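Local coordinates for protein sorbitol dehydrogenase (Gluconobacter oxydans, PDB 5ITG) that probably oxidises the polyol D-sorbitol to L-sorbose with NADP as hydride acceptor, as a member of the mannitol dehydrogenase family, at residues P17-D22 against Q47-A52; P53-V58 against A122-S127; N335-P340 against S400-G405. One frame throughout, in Å; residues are numbered along the deposited sequence.

Interaction 1. Residues P17-D22 against Q47-A52; sequences PPYDID and QILEHA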
loop_
_atom_site.group_PDB
_atom_site.type_symbol
_atom_site.label_atom_id
_atom_site.label_comp_id
_atom_site.label_asym_id
_atom_site.label_seq_id
_atom_site.Cartn_x
_atom_site.Cartn_y
_atom_site.Cartn_z
ATOM N N PRO A 17 -25.023 -2.371 6.271
ATOM C CA PRO A 17 -24.787 -1.112 5.562
ATOM C C PRO A 17 -25.653 -0.011 6.161
ATOM O O PRO A 17 -26.853 -0.187 6.331
ATOM C CB PRO A 17 -25.182 -1.455 4.132
ATOM C CG PRO A 17 -24.772 -2.892 4.023
ATOM C CD PRO A 17 -25.271 -3.471 5.324
ATOM N N PRO A 18 -25.051 1.137 6.500
ATOM C CA PRO A 18 -25.788 2.262 7.086
ATOM C C PRO A 18 -26.533 3.118 6.060
ATOM O O PRO A 18 -26.419 4.345 6.066
ATOM C CB PRO A 18 -24.693 3.047 7.792
ATOM C CG PRO A 18 -23.542 2.895 6.838
ATOM C CD PRO A 18 -23.601 1.411 6.491
ATOM N N TYR A 19 -27.295 2.467 5.188
ATOM C CA TYR A 19 -28.055 3.163 4.152
ATOM C C TYR A 19 -28.966 2.171 3.437
ATOM O O TYR A 19 -28.789 0.962 3.560
ATOM C CB TYR A 19 -27.093 3.806 3.147
ATOM C CG TYR A 19 -26.084 2.830 2.582
ATOM C CD1 TYR A 19 -26.447 1.908 1.602
ATOM C CD2 TYR A 19 -24.775 2.804 3.059
ATOM C CE1 TYR A 19 -25.536 0.985 1.110
ATOM C CE2 TYR A 19 -23.853 1.882 2.575
ATOM C CZ TYR A 19 -24.240 0.978 1.602
ATOM O OH TYR A 19 -23.335 0.072 1.117
ATOM N N ASP A 20 -29.946 2.680 2.697
ATOM C CA ASP A 20 -30.855 1.806 1.970
ATOM C C ASP A 20 -30.089 1.258 0.770
ATOM O O ASP A 20 -29.783 1.994 -0.167
ATOM C CB ASP A 20 -32.077 2.589 1.485
ATOM C CG ASP A 20 -33.207 1.682 1.034
ATOM O OD1 ASP A 20 -32.918 0.621 0.434
ATOM O OD2 ASP A 20 -34.384 2.036 1.269
ATOM N N ILE A 21 -29.779 -0.034 0.802
ATOM C CA ILE A 21 -29.027 -0.663 -0.276
ATOM C C ILE A 21 -29.739 -0.560 -1.628
ATOM O O ILE A 21 -29.103 -0.619 -2.681
ATOM C CB ILE A 21 -28.745 -2.152 0.042
ATOM C CG1 ILE A 21 -27.872 -2.766 -1.056
ATOM C CG2 ILE A 21 -30.057 -2.916 0.179
ATOM C CD1 ILE A 21 -27.674 -4.261 -0.921
ATOM N N ASP A 22 -31.058 -0.396 -1.598
ATOM C CA ASP A 22 -31.831 -0.294 -2.833
ATOM C C ASP A 22 -31.794 1.105 -3.433
ATOM O O ASP A 22 -32.121 1.293 -4.604
ATOM C CB ASP A 22 -33.291 -0.688 -2.582
ATOM C CG ASP A 22 -33.427 -2.073 -1.985
ATOM O OD1 ASP A 22 -32.895 -3.038 -2.583
ATOM O OD2 ASP A 22 -34.072 -2.196 -0.920
ATOM N N GLN A 47 -19.075 4.714 3.903
ATOM C CA GLN A 47 -19.396 5.722 4.907
ATOM C C GLN A 47 -19.953 7.046 4.387
ATOM O O GLN A 47 -20.325 7.906 5.177
ATOM C CB GLN A 47 -18.163 5.994 5.764
ATOM C CG GLN A 47 -17.630 4.756 6.464
ATOM C CD GLN A 47 -16.262 4.985 7.070
ATOM O OE1 GLN A 47 -16.110 5.770 8.008
ATOM N NE2 GLN A 47 -15.251 4.306 6.526
ATOM N N ILE A 48 -20.007 7.223 3.072
ATOM C CA ILE A 48 -20.559 8.456 2.516
ATOM C C ILE A 48 -21.761 8.169 1.623
ATOM O O ILE A 48 -22.372 9.084 1.074
ATOM C CB ILE A 48 -19.493 9.248 1.708
ATOM C CG1 ILE A 48 -18.830 8.348 0.663
ATOM C CG2 ILE A 48 -18.447 9.824 2.652
ATOM C CD1 ILE A 48 -19.719 8.000 -0.518
ATOM N N LEU A 49 -22.105 6.891 1.489
ATOM C CA LEU A 49 -23.226 6.478 0.653
ATOM C C LEU A 49 -24.564 6.950 1.230
ATOM O O LEU A 49 -25.553 7.088 0.506
ATOM C CB LEU A 49 -23.217 4.955 0.508
ATOM C CG LEU A 49 -23.247 4.378 -0.911
ATOM C CD1 LEU A 49 -22.321 5.159 -1.829
ATOM C CD2 LEU A 49 -22.837 2.914 -0.859
ATOM N N GLU A 50 -24.589 7.192 2.535
ATOM C CA GLU A 50 -25.800 7.661 3.198
ATOM C C GLU A 50 -25.956 9.159 2.953
ATOM O O GLU A 50 -26.995 9.741 3.254
ATOM C CB GLU A 50 -25.713 7.394 4.702
ATOM C CG GLU A 50 -24.559 8.112 5.378
ATOM C CD GLU A 50 -24.440 7.764 6.849
ATOM O OE1 GLU A 50 -25.432 7.965 7.585
ATOM O OE2 GLU A 50 -23.355 7.295 7.265
ATOM N N HIS A 51 -24.912 9.772 2.402
ATOM C CA HIS A 51 -24.905 11.203 2.108
ATOM C C HIS A 51 -25.102 11.442 0.616
ATOM O O HIS A 51 -25.874 12.311 0.205
ATOM C CB HIS A 51 -23.568 11.810 2.535
ATOM C CG HIS A 51 -23.279 11.664 3.995
ATOM N ND1 HIS A 51 -21.998 11.671 4.503
ATOM C CD2 HIS A 51 -24.106 11.517 5.058
ATOM C CE1 HIS A 51 -22.047 11.533 5.817
ATOM N NE2 HIS A 51 -23.314 11.438 6.179
ATOM N N ALA A 52 -24.379 10.666 -0.184
ATOM C CA ALA A 52 -24.437 10.759 -1.633
ATOM C C ALA A 52 -24.543 9.334 -2.157
ATOM O O ALA A 52 -23.538 8.690 -2.451
ATOM C CB ALA A 52 -23.176 11.424 -2.159
#

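Interaction 2. Residues P53-V58 against A122-S127; sequences PDWAIV and AIRIVS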
loop_
_atom_site.group_PDB
_atom_site.type_symbol
_atom_site.label_atom_id
_atom_site.label_comp_id
_atom_site.label_asym_id
_atom_site.label_seq_id
_atom_site.Cartn_x
_atom_site.Cartn_y
_atom_site.Cartn_z
ATOM N N PRO A 53 -25.776 8.826 -2.287
ATOM C CA PRO A 53 -26.062 7.472 -2.764
ATOM C C PRO A 53 -25.692 7.147 -4.209
ATOM O O PRO A 53 -25.828 6.004 -4.633
ATOM C CB PRO A 53 -27.561 7.342 -2.518
ATOM C CG PRO A 53 -28.047 8.729 -2.790
ATOM C CD PRO A 53 -27.026 9.576 -2.065
ATOM N N ASP A 54 -25.222 8.132 -4.965
ATOM C CA ASP A 54 -24.872 7.875 -6.360
ATOM C C ASP A 54 -23.419 7.481 -6.576
ATOM O O ASP A 54 -22.864 7.683 -7.656
ATOM C CB ASP A 54 -25.215 9.092 -7.223
ATOM C CG ASP A 54 -26.713 9.292 -7.375
ATOM O OD1 ASP A 54 -27.400 8.334 -7.786
ATOM O OD2 ASP A 54 -27.204 10.403 -7.089
ATOM N N TRP A 55 -22.809 6.891 -5.555
ATOM C CA TRP A 55 -21.418 6.487 -5.668
ATOM C C TRP A 55 -21.171 5.009 -5.426
ATOM O O TRP A 55 -20.116 4.624 -4.912
ATOM C CB TRP A 55 -20.562 7.329 -4.725
ATOM C CG TRP A 55 -20.554 8.781 -5.111
ATOM C CD1 TRP A 55 -21.230 9.800 -4.502
ATOM C CD2 TRP A 55 -19.838 9.369 -6.200
ATOM N NE1 TRP A 55 -20.975 10.988 -5.143
ATOM C CE2 TRP A 55 -20.123 10.752 -6.190
ATOM C CE3 TRP A 55 -18.980 8.861 -7.185
ATOM C CZ2 TRP A 55 -19.577 11.637 -7.128
ATOM C CZ3 TRP A 55 -18.435 9.740 -8.115
ATOM C CH2 TRP A 55 -18.737 11.114 -8.080
ATOM N N ALA A 56 -22.141 4.177 -5.796
ATOM C CA ALA A 56 -21.992 2.736 -5.640
ATOM C C ALA A 56 -20.830 2.336 -6.527
ATOM O O ALA A 56 -20.467 3.074 -7.443
ATOM C CB ALA A 56 -23.261 2.011 -6.080
ATOM N N ILE A 57 -20.255 1.167 -6.273
ATOM C CA ILE A 57 -19.112 0.712 -7.057
ATOM C C ILE A 57 -19.409 -0.521 -7.906
ATOM O O ILE A 57 -20.000 -1.479 -7.429
ATOM C CB ILE A 57 -17.909 0.366 -6.139
ATOM C CG1 ILE A 57 -17.522 1.577 -5.282
ATOM C CG2 ILE A 57 -16.721 -0.059 -6.978
ATOM C CD1 ILE A 57 -16.515 1.239 -4.177
ATOM N N VAL A 58 -18.989 -0.484 -9.166
ATOM C CA VAL A 58 -19.154 -1.620 -10.066
ATOM C C VAL A 58 -17.751 -2.203 -10.203
ATOM O O VAL A 58 -16.864 -1.550 -10.745
ATOM C CB VAL A 58 -19.639 -1.189 -11.469
ATOM C CG1 VAL A 58 -19.734 -2.405 -12.373
ATOM C CG2 VAL A 58 -20.987 -0.492 -11.370
ATOM N N ALA A 122 -23.116 8.671 -15.316
ATOM C CA ALA A 122 -23.145 8.588 -13.856
ATOM C C ALA A 122 -21.811 8.093 -13.304
ATOM O O ALA A 122 -21.481 8.348 -12.144
ATOM C CB ALA A 122 -24.275 7.667 -13.399
ATOM N N ILE A 123 -21.057 7.374 -14.129
ATOM C CA ILE A 123 -19.745 6.877 -13.724
ATOM C C ILE A 123 -18.773 8.039 -13.904
ATOM O O ILE A 123 -18.433 8.410 -15.027
ATOM C CB ILE A 123 -19.315 5.679 -14.587
ATOM C CG1 ILE A 123 -20.185 4.468 -14.242
ATOM C CG2 ILE A 123 -17.839 5.380 -14.385
ATOM C CD1 ILE A 123 -20.206 4.122 -12.757
ATOM N N ARG A 124 -18.348 8.618 -12.789
ATOM C CA ARG A 124 -17.456 9.772 -12.819
ATOM C C ARG A 124 -16.034 9.490 -12.333
ATOM O O ARG A 124 -15.143 10.339 -12.438
ATOM C CB ARG A 124 -18.093 10.894 -12.007
ATOM C CG ARG A 124 -19.432 11.343 -12.581
ATOM C CD ARG A 124 -20.103 12.391 -11.710
ATOM N NE ARG A 124 -20.920 11.810 -10.653
ATOM C CZ ARG A 124 -21.446 12.509 -9.650
ATOM N NH1 ARG A 124 -21.232 13.817 -9.564
ATOM N NH2 ARG A 124 -22.191 11.901 -8.738
ATOM N N ILE A 125 -15.826 8.293 -11.800
ATOM C CA ILE A 125 -14.511 7.888 -11.324
ATOM C C ILE A 125 -14.229 6.445 -11.699
ATOM O O ILE A 125 -15.086 5.577 -11.562
ATOM C CB ILE A 125 -14.390 7.986 -9.787
ATOM C CG1 ILE A 125 -14.442 9.453 -9.344
ATOM C CG2 ILE A 125 -13.073 7.345 -9.330
ATOM C CD1 ILE A 125 -14.529 9.618 -7.835
ATOM N N VAL A 126 -13.019 6.201 -12.173
ATOM C CA VAL A 126 -12.585 4.858 -12.514
ATOM C C VAL A 126 -11.368 4.583 -11.629
ATOM O O VAL A 126 -10.299 5.148 -11.846
ATOM C CB VAL A 126 -12.185 4.753 -14.003
ATOM C CG1 VAL A 126 -11.636 3.365 -14.294
ATOM C CG2 VAL A 126 -13.395 5.038 -14.885
ATOM N N SER A 127 -11.535 3.741 -10.618
ATOM C CA SER A 127 -10.433 3.437 -9.710
ATOM C C SER A 127 -9.813 2.085 -10.016
ATOM O O SER A 127 -10.350 1.319 -10.819
ATOM C CB SER A 127 -10.912 3.499 -8.250
ATOM O OG SER A 127 -11.988 2.611 -7.999
HETATM O O HOH W 1 -22.601 9.600 -10.118
#

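Interaction 3. Residues N335-P340 against S400-G405; sequences NKDVIP and SRIAFG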
loop_
_atom_site.group_PDB
_atom_site.type_symbol
_atom_site.label_atom_id
_atom_site.label_comp_id
_atom_site.label_asym_id
_atom_site.label_seq_id
_atom_site.Cartn_x
_atom_site.Cartn_y
_atom_site.Cartn_z
ATOM N N ASN A 335 11.521 10.528 17.704
ATOM C CA ASN A 335 11.462 11.830 18.389
ATOM C C ASN A 335 12.653 12.749 18.169
ATOM O O ASN A 335 12.493 13.949 17.935
ATOM C CB ASN A 335 11.312 11.646 19.900
ATOM C CG ASN A 335 9.952 11.131 20.293
ATOM O OD1 ASN A 335 8.949 11.460 19.664
ATOM N ND2 ASN A 335 9.906 10.338 21.353
ATOM N N LYS A 336 13.847 12.183 18.243
ATOM C CA LYS A 336 15.064 12.976 18.127
ATOM C C LYS A 336 15.697 13.140 16.750
ATOM O O LYS A 336 16.342 14.158 16.486
ATOM C CB LYS A 336 16.115 12.411 19.082
ATOM C CG LYS A 336 15.601 12.204 20.498
ATOM C CD LYS A 336 15.092 13.501 21.113
ATOM C CE LYS A 336 14.384 13.236 22.441
ATOM N NZ LYS A 336 13.728 14.466 22.992
ATOM N N ASP A 337 15.527 12.152 15.877
ATOM C CA ASP A 337 16.140 12.216 14.552
ATOM C C ASP A 337 15.210 12.523 13.384
ATOM O O ASP A 337 15.545 13.333 12.517
ATOM C CB ASP A 337 16.880 10.903 14.269
ATOM C CG ASP A 337 17.851 10.542 15.378
ATOM O OD1 ASP A 337 18.730 11.371 15.687
ATOM O OD2 ASP A 337 17.732 9.439 15.947
ATOM N N VAL A 338 14.045 11.887 13.355
ATOM C CA VAL A 338 13.116 12.083 12.248
ATOM C C VAL A 338 12.183 13.279 12.382
ATOM O O VAL A 338 12.191 14.165 11.532
ATOM C CB VAL A 338 12.268 10.815 12.010
ATOM C CG1 VAL A 338 11.378 10.992 10.760
ATOM C CG2 VAL A 338 13.188 9.600 11.832
ATOM N N ILE A 339 11.379 13.307 13.439
ATOM C CA ILE A 339 10.434 14.403 13.635
ATOM C C ILE A 339 11.042 15.809 13.509
ATOM O O ILE A 339 10.441 16.695 12.885
ATOM C CB ILE A 339 9.689 14.260 15.002
ATOM C CG1 ILE A 339 8.665 13.119 14.904
ATOM C CG2 ILE A 339 8.959 15.557 15.356
ATOM C CD1 ILE A 339 7.914 12.832 16.202
ATOM N N PRO A 340 12.237 16.033 14.077
ATOM C CA PRO A 340 12.831 17.377 13.967
ATOM C C PRO A 340 13.281 17.740 12.550
ATOM O O PRO A 340 13.521 18.907 12.253
ATOM C CB PRO A 340 14.004 17.324 14.951
ATOM C CG PRO A 340 13.565 16.257 15.950
ATOM C CD PRO A 340 12.978 15.212 15.047
ATOM N N SER A 400 24.355 9.339 16.894
ATOM C CA SER A 400 24.294 8.123 17.700
ATOM C C SER A 400 23.263 7.080 17.296
ATOM O O SER A 400 23.623 5.939 17.018
ATOM C CB SER A 400 24.082 8.484 19.174
ATOM O OG SER A 400 25.191 9.216 19.664
ATOM N N ARG A 401 21.985 7.457 17.269
ATOM C CA ARG A 401 20.923 6.512 16.918
ATOM C C ARG A 401 20.931 6.144 15.441
ATOM O O ARG A 401 20.592 5.019 15.070
ATOM C CB ARG A 401 19.556 7.080 17.307
ATOM C CG ARG A 401 19.360 7.233 18.816
ATOM C CD ARG A 401 18.207 8.180 19.113
ATOM N NE ARG A 401 18.463 9.504 18.549
ATOM C CZ ARG A 401 19.233 10.430 19.113
ATOM N NH1 ARG A 401 19.824 10.190 20.276
ATOM N NH2 ARG A 401 19.433 11.591 18.505
ATOM N N ILE A 402 21.314 7.097 14.599
ATOM C CA ILE A 402 21.387 6.856 13.168
ATOM C C ILE A 402 22.476 5.811 12.916
ATOM O O ILE A 402 22.295 4.880 12.114
ATOM C CB ILE A 402 21.695 8.180 12.415
ATOM C CG1 ILE A 402 20.436 9.059 12.421
ATOM C CG2 ILE A 402 22.147 7.898 10.974
ATOM C CD1 ILE A 402 20.661 10.481 11.965
ATOM N N ALA A 403 23.593 5.949 13.620
ATOM C CA ALA A 403 24.701 5.007 13.466
ATOM C C ALA A 403 24.315 3.633 13.997
ATOM O O ALA A 403 24.747 2.607 13.467
ATOM C CB ALA A 403 25.936 5.526 14.190
ATOM N N PHE A 404 23.501 3.614 15.049
ATOM C CA PHE A 404 23.047 2.359 15.635
ATOM C C PHE A 404 22.199 1.585 14.625
ATOM O O PHE A 404 22.314 0.363 14.501
ATOM C CB PHE A 404 22.218 2.618 16.900
ATOM C CG PHE A 404 21.558 1.383 17.443
ATOM C CD1 PHE A 404 22.302 0.422 18.121
ATOM C CD2 PHE A 404 20.209 1.137 17.196
ATOM C CE1 PHE A 404 21.716 -0.773 18.542
ATOM C CE2 PHE A 404 19.613 -0.053 17.609
ATOM C CZ PHE A 404 20.371 -1.012 18.282
ATOM N N GLY A 405 21.333 2.294 13.908
ATOM C CA GLY A 405 20.503 1.619 12.925
ATOM C C GLY A 405 21.362 0.969 11.858
ATOM O O GLY A 405 21.129 -0.178 11.454
HETATM O O HOH W 2 21.177 9.992 15.728
#

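Interaction 1. Residues P17-D22 against Q47-A52
Tyr-19 lays its ring across the side chain of Leu-49, a CH-pi contact between two loops at the edge of the Rossmann domain: the loop 17-22 leads from strand 14-15 toward strand 26-31, while the loop 47-52 links helix 41-46 to strand 56-61. The tight part is this aromatic patch. Leu-49 CD2 stands over the ring face, 3.9 Å from the centroid of the Tyr-19 ring and 29° off its normal, displaced toward the phenol end, where it comes within 3.4 Å of Tyr-19 CZ. Leu-49 CB lies on the same face nearer the other end, 3.7 Å from Tyr-19 CD2, while Pro-17 CB sits against the opposite face, so the ring is held between Pro-17 of its own segment and Leu-49 of the other loop. Ile-24 touches both Tyr-19 and Leu-49, and the phenol OH is hydrogen-bonded to Glu-46.

Toward solvent the contact thins out. Pro-18 is the centre of an inverse gamma turn, closed by a weak bond from Tyr-19 N to Pro-17 O. Glu-50 is exposed; its CG lies between the backbone N and the carbonyl carbon (chi1 61°), and from there the chain extends past Pro-18, its carboxylate OE2 staying 4.4 Å from Pro-18 CG. At this outer margin the closest approach is made by an aliphatic carbon: Glu-50 CB rests 3.4 Å from Pro-18 O.

Interaction 2. Residues P53-V58 against A122-S127
Arg-124 reaches from just before strand 125-128 to the indole of Trp-55, just ahead of strand 56-61, and brings its guanidinium against the ring, with Trp-55 CZ2 lying over one face of the guanidinium. Both strands belong to the parallel part of the Rossmann sheet and flank strand 26-31, so the contact bridges the entry ends of two strands that are not direct neighbours.

Followed outward, Arg-124 CB first meets the far end of the indole, 4.0 Å from Trp-55 CH2. CD passes the same carbon, and the chain bends at the third torsion (chi3 -87°), which turns the guanidinium toward the CZ2-CH2 side of the indole. NE lies 3.4 Å from Trp-55 CH2, and CZ is 3.3 Å from Trp-55 CZ2. The ring and guanidinium planes are 19° apart, and the contact is offset toward the rim of the indole. At the tip, NH1 lies 3.7 Å from Trp-55 CZ2, whereas NH2 comes to 3.1 Å from Trp-55 CZ2 and also donates to a water at 2.7 Å from Arg-124 NH2. That water in turn donates to the backbone O atoms of Asp-54 and Ala-122, joining the two loops through one polar site beside the indole. The Asp-54 carboxylate makes no direct salt bridge with the arginine here.

Deeper in, the indole is buried and touches Ile-28 of the intervening strand 26-31 and Pro-274. Its contact with the second segment continues onto Ile-125, whose side chain crosses it at about a right angle and sets CD1 3.9 Å from Trp-55 CZ3.

Interaction 3. Residues N335-P340 against S400-G405
Asp-337 and Arg-401 form a two-pronged salt bridge between helices 324-338 and 400-412. The arginine presents its side rather than its end: NE donates to OD2 of Asp-337 at 2.7 Å from Arg-401 NE, and NH2 donates to OD1 at 2.9 Å from Arg-401 NH2. Both N-H...O angles are 152°, and both carboxylate oxygens are met on the syn side, though from well out of the carboxylate plane. The two planar groups lie 15° apart, so the paired bonds fix the guanidinium's rotation. The remaining nitrogen, NH1, has its own salt bridge to Asp-398, placing the arginine between two acids.

A water extends the polar network: it donates to Asp-337 OD1 and accepts from the backbone N of Ile-402 at 3.1 Å, tying the carboxylate to the backbone of the second helix. With an alanine in place of Arg-401, the buried Asp-337 carboxylate is likely to be left without its counter-charge and Asp-398 to lose its partner at NH1.

Between the two segments the packing around the charges is aliphatic. Lys-336 sets CB over one face of the guanidinium, 3.5 Å from Arg-401 NH2, before its chain bends away at the second torsion (chi2 -59°). Ile-402 CG1 backs the carboxylate at 4.2 Å from Asp-337 CG and also packs on helix 377-394. The whole is a salt-bridged helix-helix contact within the all-helical part of the mannitol dehydrogenase C-terminal domain.

How the interactions relate
Interactions 1 and 2 belong to the Rossmann half and adjoin each other: residues 47-52 run straight into 53-58, and Leu-49 CD1 packs 3.8 Å from Trp-55 C. Both hinge on an aromatic ring, Tyr-19 in the loop before strand 26-31 and Trp-55 just before strand 56-61, but interaction 1 sets an aliphatic carbon on its ring where interaction 2 brings a guanidinium against the indole and adds a bridging water. Interaction 3, about 46 Å and 44 Å away between centres, joins C-terminal helices through paired charges. Interaction 1 runs from buried Leu-49 to exposed Glu-50, interaction 3 from buried Asp-337 and Ile-402 to exposed Lys-336; interaction 2, with Trp-55 and Ile-125 buried, has no fully exposed touching residue.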